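Local coordinates for flocculation protein FLO11 (Saccharomyces cerevisiae, PDB 4UYT) that mediates homotypic cell-cell adhesion in yeast flocculation and plays a role in invasive growth and biofilm formation, represented here by its N-terminal fibronectin type III-like Flo11 domain, at residues Y32-T37 and I49-K54; K56-L61 and I91-D96; L67-V72 and P117-Q122. All coordinates share one frame; numbering follows the deposited sequence. Where two conformers were deposited one is given.

How the contacts relate
The three contacts sit in one Flo11 domain, a fibronectin type III-like fold. Contact 1 pairs two strands of one sheet, contact 3 two of another. Their centres lie about 12 Å apart, and Ile121 of contact 3 packs into the interior, its CD1 3.9 Å from CG2 of Val53. Contact 2 joins loops at one end of both sheets, about 13 Å from contact 1 and about 18 Å from contact 3, centre to centre. A probable hydrogen bond, His52 NE2 to Asp96 OD1 at 2.7 Å, ties contact 1 to 2; Ile91 CD1 meets Leu67 CD2. The nearest side-chain atom of Thr50 is about 3 Å from a sodium ion, probably that of Ser38 and Gln48.

Contact 1. Residues Y32-T37 and I49-K54; sequences YTLDVT and ITIHVK
Leu34 meets Val53 and Ile51 on the buried face of two antiparallel strands, 32-37 and 49-54. Its CG is anti to the backbone N (chi1 -179°), and from there the CD1 branch reaches CG2 of Val53 at 3.8 Å and CD1 of Ile51 at 4.0 Å. Nearby, the CG2 methyls of Val36 and Ile51 touch at 4.1 Å, while CD2 of the Tyr32 ring lies 4.0 Å from CG1 of Val53.

The backbones set this register: Thr33 and Lys54 exchange two N-H...O bonds, Asp35 and His52 two more, and Thr37 N gives another to Thr50 O. On the side of Thr33, Asp35, His52 and Lys54, CB of His52 lies 3.9 Å from CG2 of Thr37. One water bridges Thr33 OG1 and His52 O, which already accepts from Asp35 N; a second donates to Asp35 OD2 and is weakly bound to His52 ND1.

Further out, NE2 of His52 hydrogen-bonds to OD1 of Asp96, Tyr32 OH to Tyr125 OH, and Thr50 OG1 to Thr100 OG1. Ile121 and Phe166 pack onto Leu34 from other strands. The pair belongs to the beta hairpin of strands 32-43 and 46-55, two central strands of one sheet in the fibronectin type III-like fold.

Contact 2. Residues K56-L61 and I91-D96; sequences KENIDL and IDNPTD
Ile59 and Thr95 meet where two irregular loops run past each other: residues 93-96 fold into a type I beta turn closed by Asp96 N to Asn93 O at 3.1 Å, and residues 56-61 pass beside it without forming a strand. The turn is combined with an Asx turn: Asn93 OD1 accepts from Thr95 N, which stands well above its carbonyl plane, and also from Thr95 OG1 at 2.8 Å, which lies in that plane on a lone pair.

The Thr95 hydroxyl is therefore a donor within its own loop and an acceptor for the other. Ile59 N gives it an almost straight bond, 3.0 Å from N to OG1 with 169° at the hydrogen. OG1 sits between the backbone N and the carbonyl carbon (chi1 56°), leaving CG2 anti to the carbonyl carbon, where that methyl packs 3.6 Å from CB of Ile59. Asn93 uses its other amide atom as well: ND2 donates to Asn58 OD1 at 3.1 Å, in the plane of the Asn58 carbonyl, although the two amide planes are turned 74° apart. A water also donates to Asn58 OD1, so that oxygen is gripped twice.

On the apolar side, CD and CG of Pro94 come up against the carbonyl oxygen of Ile59, CD at 3.4 Å, and CD1 of Leu61 reaches the same CD at 4.0 Å. CD1 of Ile91 lies a little farther from that Leu61 methyl. Tyr125 packs against Ile59, Pro94 and Thr95 from strand 120-125, and Tyr32 from the hairpin touches Ile59 and Thr95. Beside Leu61, a water accepts from its N and donates to Asp92 O at 2.8 Å.

Contact 3. Residues L67-V72 and P117-Q122; sequences LKIIGV and PNFQIQ
Lys68 and Gln122 form a hydrogen-bonded antiparallel pair: Gln122 N donates to Lys68 O at 2.8 Å in a nearly straight bond, 172° at the hydrogen, and Lys68 N returns a longer one to Gln122 O. In the next hydrogen-bonded pair, Ile70 N gives to Gln120 O at 2.8 Å and Gln120 N to Ile70 O at 3.0 Å. Ile69 and Ile121, the non-hydrogen-bonded pair between, turn their backbone bonds outward, to Val79 and Leu146 respectively.

Strands 64-70 and 120-125 are thereby neighbours in the middle of one sheet of the fibronectin type III-like domain. The sheet's inner side holds the apolar contacts: CD1 of Leu67 meets CG2 of Ile121 at 3.6 Å, and CG2 of Ile69 approaches CD1 of Phe119 at 3.6 Å. The Phe119 ring also meets Phe101, of strand 96-104, edge-to-face.

On the other side Lys68 and Gln122 lie side by side, pointing the same way, with CE of Lys68 3.3 Å from NE2 of Gln122. Ile70 crosses Gln120 and Gln122 there at about a right angle, its CD1 3.7 Å from Gln122 OE1. A water donates to Gln122 OE1 and accepts a weak bond from Lys68 NZ.

At the end of the ladder a water links Gln120 and Gly71. The Gln120 chain is bent at chi2 (81°), which places CD; its NE2 donates to the water, which in turn donates to Gly71 O at 2.9 Å. Asn118 is held from elsewhere, its ND2 and the N of Phe119 both bonding to Thr148 OG1.

Contact 1. Residues Y32-T37 and I49-K54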
# COMPACT_ATOMS: atom_id res chain seq x y z
N TYR A 32 -5.62 3.07 9.17
CA TYR A 32 -5.35 3.60 7.82
C TYR A 32 -6.18 2.78 6.83
O TYR A 32 -6.51 1.63 7.09
CB TYR A 32 -3.87 3.44 7.44
CG TYR A 32 -2.91 4.28 8.22
CD1 TYR A 32 -2.57 3.95 9.53
CD2 TYR A 32 -2.25 5.37 7.62
CE1 TYR A 32 -1.65 4.71 10.24
CE2 TYR A 32 -1.34 6.13 8.33
CZ TYR A 32 -1.05 5.79 9.65
OH TYR A 32 -0.13 6.54 10.35
N THR A 33 -6.38 3.38 5.65
CA THR A 33 -6.94 2.70 4.51
C THR A 33 -6.01 2.83 3.32
O THR A 33 -5.21 3.76 3.22
CB THR A 33 -8.34 3.27 4.14
OG1 THR A 33 -8.22 4.65 3.83
CG2 THR A 33 -9.35 3.06 5.28
N LEU A 34 -6.17 1.91 2.38
CA LEU A 34 -5.42 1.91 1.12
C LEU A 34 -6.38 1.63 -0.01
O LEU A 34 -7.18 0.70 0.09
CB LEU A 34 -4.28 0.88 1.16
CG LEU A 34 -3.41 0.80 -0.09
CD1 LEU A 34 -1.97 0.39 0.25
CD2 LEU A 34 -3.96 -0.14 -1.16
N ASP A 35 -6.25 2.40 -1.09
CA ASP A 35 -6.95 2.13 -2.32
C ASP A 35 -5.93 2.12 -3.46
O ASP A 35 -4.96 2.84 -3.45
CB ASP A 35 -8.02 3.21 -2.58
CG ASP A 35 -9.03 2.82 -3.62
OD1 ASP A 35 -9.12 1.63 -3.98
OD2 ASP A 35 -9.80 3.73 -4.01
N VAL A 36 -6.20 1.30 -4.45
CA VAL A 36 -5.42 1.28 -5.71
C VAL A 36 -6.24 2.07 -6.72
O VAL A 36 -7.32 1.65 -7.11
CB VAL A 36 -5.14 -0.15 -6.19
CG1 VAL A 36 -4.40 -0.10 -7.53
CG2 VAL A 36 -4.33 -0.93 -5.15
N THR A 37 -5.75 3.25 -7.07
CA THR A 37 -6.51 4.18 -7.85
C THR A 37 -6.27 4.15 -9.36
O THR A 37 -7.09 4.64 -10.12
CB THR A 37 -6.30 5.61 -7.34
OG1 THR A 37 -4.92 5.94 -7.46
CG2 THR A 37 -6.74 5.74 -5.87
N ILE A 49 1.22 0.88 -10.87
CA ILE A 49 0.05 1.10 -10.04
C ILE A 49 0.24 2.33 -9.18
O ILE A 49 1.37 2.68 -8.85
CB ILE A 49 -0.29 -0.14 -9.18
CG1 ILE A 49 0.65 -0.35 -7.99
CG2 ILE A 49 -0.34 -1.36 -10.07
CD1 ILE A 49 0.22 -1.47 -7.06
N THR A 50 -0.89 2.94 -8.83
CA THR A 50 -0.89 4.06 -7.93
C THR A 50 -1.77 3.68 -6.74
O THR A 50 -2.89 3.22 -6.91
CB THR A 50 -1.41 5.32 -8.62
OG1 THR A 50 -0.53 5.61 -9.72
CG2 THR A 50 -1.43 6.50 -7.67
N ILE A 51 -1.25 3.94 -5.55
CA ILE A 51 -1.98 3.74 -4.32
C ILE A 51 -2.25 5.07 -3.64
O ILE A 51 -1.48 6.02 -3.80
CB ILE A 51 -1.26 2.76 -3.36
CG1 ILE A 51 0.09 3.29 -2.87
CG2 ILE A 51 -1.12 1.40 -4.02
CD1 ILE A 51 0.77 2.46 -1.79
N HIS A 52 -3.33 5.11 -2.85
CA HIS A 52 -3.70 6.24 -2.04
C HIS A 52 -3.93 5.72 -0.64
O HIS A 52 -4.83 4.89 -0.43
CB HIS A 52 -4.96 6.91 -2.59
CG HIS A 52 -5.39 8.12 -1.84
ND1 HIS A 52 -6.66 8.61 -1.90
CD2 HIS A 52 -4.69 8.96 -1.04
CE1 HIS A 52 -6.73 9.71 -1.17
NE2 HIS A 52 -5.55 9.93 -0.64
N VAL A 53 -3.15 6.18 0.32
CA VAL A 53 -3.19 5.76 1.71
C VAL A 53 -3.65 6.92 2.56
O VAL A 53 -3.14 8.01 2.42
CB VAL A 53 -1.82 5.24 2.18
CG1 VAL A 53 -1.81 4.88 3.64
CG2 VAL A 53 -1.43 4.03 1.34
N LYS A 54 -4.65 6.67 3.41
CA LYS A 54 -5.14 7.68 4.34
C LYS A 54 -5.15 7.15 5.74
O LYS A 54 -5.42 5.98 5.98
CB LYS A 54 -6.55 8.12 3.96
CG LYS A 54 -6.66 8.77 2.59
CD LYS A 54 -8.15 8.89 2.31
CE LYS A 54 -8.55 9.88 1.26
NZ LYS A 54 -9.89 10.44 1.55
O HOH W 1 -7.27 5.21 1.22
O HOH W 2 -9.17 6.44 -2.87

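Contact 2. Residues K56-L61 and I91-D96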
# COMPACT_ATOMS: atom_id res chain seq x y z
N LYS A 56 -6.73 7.77 9.75
CA LYS A 56 -7.99 8.23 10.32
C LYS A 56 -7.93 9.69 10.78
O LYS A 56 -8.87 10.46 10.58
CB LYS A 56 -8.39 7.34 11.51
CG LYS A 56 -9.78 7.62 12.05
CD LYS A 56 -10.38 6.45 12.82
CE LYS A 56 -11.79 6.76 13.31
NZ LYS A 56 -12.49 5.51 13.73
N GLU A 57 -6.81 10.03 11.41
CA GLU A 57 -6.52 11.39 11.82
C GLU A 57 -5.30 11.90 11.10
O GLU A 57 -4.46 11.12 10.63
CB GLU A 57 -6.25 11.43 13.33
CG GLU A 57 -7.34 10.84 14.21
CD GLU A 57 -8.66 11.59 14.15
OE1 GLU A 57 -8.65 12.79 13.82
OE2 GLU A 57 -9.71 10.98 14.44
N ASN A 58 -5.22 13.22 11.01
CA ASN A 58 -4.10 13.84 10.34
C ASN A 58 -2.89 13.89 11.27
O ASN A 58 -2.98 14.40 12.38
CB ASN A 58 -4.47 15.26 9.90
CG ASN A 58 -3.39 15.88 9.03
OD1 ASN A 58 -3.00 15.28 8.05
ND2 ASN A 58 -2.89 17.04 9.42
N ILE A 59 -1.76 13.36 10.80
CA ILE A 59 -0.50 13.39 11.52
C ILE A 59 0.48 14.23 10.71
O ILE A 59 0.81 13.92 9.57
CB ILE A 59 0.06 11.98 11.78
CG1 ILE A 59 -0.94 11.18 12.60
CG2 ILE A 59 1.43 12.06 12.45
CD1 ILE A 59 -0.50 9.76 12.86
N ASP A 60 0.94 15.30 11.33
CA ASP A 60 1.87 16.20 10.68
C ASP A 60 3.14 15.49 10.24
O ASP A 60 3.65 14.61 10.94
CB ASP A 60 2.24 17.35 11.61
CG ASP A 60 2.94 18.48 10.87
OD1 ASP A 60 2.23 19.37 10.36
OD2 ASP A 60 4.18 18.47 10.78
N LEU A 61 3.68 15.92 9.10
CA LEU A 61 4.91 15.35 8.58
C LEU A 61 6.08 15.38 9.57
O LEU A 61 6.97 14.55 9.51
CB LEU A 61 5.31 16.06 7.27
CG LEU A 61 6.48 15.45 6.49
CD1 LEU A 61 6.19 14.03 6.03
CD2 LEU A 61 6.86 16.32 5.29
N ILE A 91 6.63 12.25 -0.37
CA ILE A 91 5.31 12.49 0.17
C ILE A 91 5.40 13.61 1.16
O ILE A 91 6.45 13.82 1.78
CB ILE A 91 4.72 11.23 0.84
CG1 ILE A 91 5.55 10.73 2.04
CG2 ILE A 91 4.57 10.12 -0.17
CD1 ILE A 91 4.91 11.02 3.38
N ASP A 92 4.29 14.31 1.33
CA ASP A 92 4.24 15.39 2.31
C ASP A 92 3.26 15.20 3.44
O ASP A 92 3.16 16.08 4.29
CB ASP A 92 4.01 16.74 1.62
CG ASP A 92 2.65 16.86 0.96
OD1 ASP A 92 1.79 15.96 1.09
OD2 ASP A 92 2.44 17.91 0.31
N ASN A 93 2.57 14.07 3.50
CA ASN A 93 1.58 13.84 4.56
C ASN A 93 1.52 12.32 4.75
O ASN A 93 1.01 11.66 3.89
CB ASN A 93 0.23 14.42 4.18
CG ASN A 93 -0.80 14.23 5.26
OD1 ASN A 93 -0.63 13.41 6.18
ND2 ASN A 93 -1.90 14.98 5.16
N PRO A 94 2.03 11.79 5.87
CA PRO A 94 2.06 10.34 6.05
C PRO A 94 0.66 9.76 6.29
O PRO A 94 0.52 8.55 6.33
CB PRO A 94 2.96 10.15 7.28
CG PRO A 94 2.75 11.41 8.06
CD PRO A 94 2.59 12.50 7.03
N THR A 95 -0.34 10.63 6.47
CA THR A 95 -1.72 10.22 6.64
C THR A 95 -2.60 10.60 5.45
O THR A 95 -3.81 10.41 5.52
CB THR A 95 -2.30 10.73 7.98
OG1 THR A 95 -2.19 12.16 8.09
CG2 THR A 95 -1.57 10.08 9.13
N ASP A 96 -2.01 11.04 4.34
CA ASP A 96 -2.75 11.21 3.10
C ASP A 96 -1.72 11.32 1.98
O ASP A 96 -1.21 12.40 1.69
CB ASP A 96 -3.68 12.44 3.11
CG ASP A 96 -4.67 12.43 1.98
OD1 ASP A 96 -4.39 11.77 0.96
OD2 ASP A 96 -5.72 13.07 2.12
O HOH W 3 -4.58 13.47 6.62
O HOH W 4 1.85 17.02 6.62

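Contact 3. Residues L67-V72 and P117-Q122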
# COMPACT_ATOMS: atom_id res chain seq x y z
N LEU A 67 9.40 6.27 5.75
CA LEU A 67 8.24 5.60 5.18
C LEU A 67 8.72 4.91 3.91
O LEU A 67 9.32 5.54 3.05
CB LEU A 67 7.16 6.64 4.86
CG LEU A 67 5.87 6.08 4.28
CD1 LEU A 67 5.17 5.18 5.27
CD2 LEU A 67 4.96 7.21 3.86
N LYS A 68 8.45 3.61 3.81
CA LYS A 68 8.85 2.90 2.62
C LYS A 68 7.92 1.74 2.40
O LYS A 68 7.37 1.16 3.34
CB LYS A 68 10.28 2.42 2.69
CG LYS A 68 10.64 1.53 3.84
CD LYS A 68 12.09 1.07 3.68
CE LYS A 68 12.59 0.35 4.90
NZ LYS A 68 14.01 -0.03 4.65
N ILE A 69 7.78 1.41 1.13
CA ILE A 69 7.06 0.23 0.72
C ILE A 69 8.10 -0.89 0.63
O ILE A 69 9.18 -0.71 0.03
CB ILE A 69 6.35 0.44 -0.63
CG1 ILE A 69 5.62 1.76 -0.68
CG2 ILE A 69 5.44 -0.73 -0.90
CD1 ILE A 69 4.88 2.04 -1.95
N ILE A 70 7.81 -2.02 1.24
CA ILE A 70 8.72 -3.15 1.26
C ILE A 70 8.00 -4.41 0.82
O ILE A 70 6.77 -4.47 0.76
CB ILE A 70 9.32 -3.36 2.67
CG1 ILE A 70 8.24 -3.61 3.74
CG2 ILE A 70 10.21 -2.18 3.04
CD1 ILE A 70 8.79 -3.96 5.10
N GLY A 71 8.78 -5.44 0.52
CA GLY A 71 8.20 -6.70 0.13
C GLY A 71 7.51 -6.63 -1.22
O GLY A 71 6.61 -7.40 -1.47
N VAL A 72 7.97 -5.74 -2.12
CA VAL A 72 7.31 -5.58 -3.39
C VAL A 72 7.86 -6.63 -4.37
O VAL A 72 9.07 -6.82 -4.50
CB VAL A 72 7.56 -4.19 -4.00
CG1 VAL A 72 6.94 -4.07 -5.38
CG2 VAL A 72 6.98 -3.12 -3.08
N PRO A 117 0.42 -8.44 -6.27
CA PRO A 117 1.26 -9.10 -5.26
C PRO A 117 1.27 -8.25 -4.01
O PRO A 117 1.37 -7.02 -4.11
CB PRO A 117 2.65 -9.14 -5.95
CG PRO A 117 2.65 -7.93 -6.86
CD PRO A 117 1.21 -7.78 -7.33
N ASN A 118 1.16 -8.87 -2.85
CA ASN A 118 1.02 -8.12 -1.62
C ASN A 118 2.36 -7.54 -1.18
O ASN A 118 3.43 -8.03 -1.50
CB ASN A 118 0.36 -8.99 -0.56
CG ASN A 118 -1.08 -9.28 -0.90
OD1 ASN A 118 -1.52 -10.47 -0.90
ND2 ASN A 118 -1.82 -8.28 -1.21
N PHE A 119 2.25 -6.49 -0.40
CA PHE A 119 3.41 -5.75 0.06
C PHE A 119 3.08 -5.19 1.44
O PHE A 119 1.96 -5.33 1.94
CB PHE A 119 3.82 -4.66 -0.95
CG PHE A 119 2.71 -3.68 -1.28
CD1 PHE A 119 2.45 -2.60 -0.48
CD2 PHE A 119 1.91 -3.85 -2.40
CE1 PHE A 119 1.42 -1.72 -0.77
CE2 PHE A 119 0.89 -2.97 -2.71
CZ PHE A 119 0.66 -1.90 -1.88
N GLN A 120 4.06 -4.53 2.03
CA GLN A 120 3.88 -3.85 3.29
C GLN A 120 4.36 -2.43 3.18
O GLN A 120 5.18 -2.10 2.32
CB GLN A 120 4.60 -4.57 4.44
CG GLN A 120 4.24 -6.04 4.54
CD GLN A 120 5.02 -6.87 3.55
OE1 GLN A 120 6.24 -6.73 3.45
NE2 GLN A 120 4.33 -7.73 2.79
N ILE A 121 3.82 -1.59 4.06
CA ILE A 121 4.27 -0.23 4.18
C ILE A 121 4.81 -0.07 5.60
O ILE A 121 4.08 -0.30 6.58
CB ILE A 121 3.16 0.79 3.86
CG1 ILE A 121 2.54 0.50 2.49
CG2 ILE A 121 3.74 2.19 3.93
CD1 ILE A 121 1.48 1.50 2.07
N GLN A 122 6.09 0.31 5.69
CA GLN A 122 6.79 0.41 6.95
C GLN A 122 6.84 1.88 7.33
O GLN A 122 7.46 2.70 6.64
CB GLN A 122 8.20 -0.17 6.80
CG GLN A 122 9.07 -0.12 8.03
CD GLN A 122 10.50 -0.53 7.70
OE1 GLN A 122 10.75 -1.60 7.18
NE2 GLN A 122 11.44 0.36 7.96
O HOH W 5 13.03 -2.73 6.06
O HOH W 6 5.60 -9.13 0.62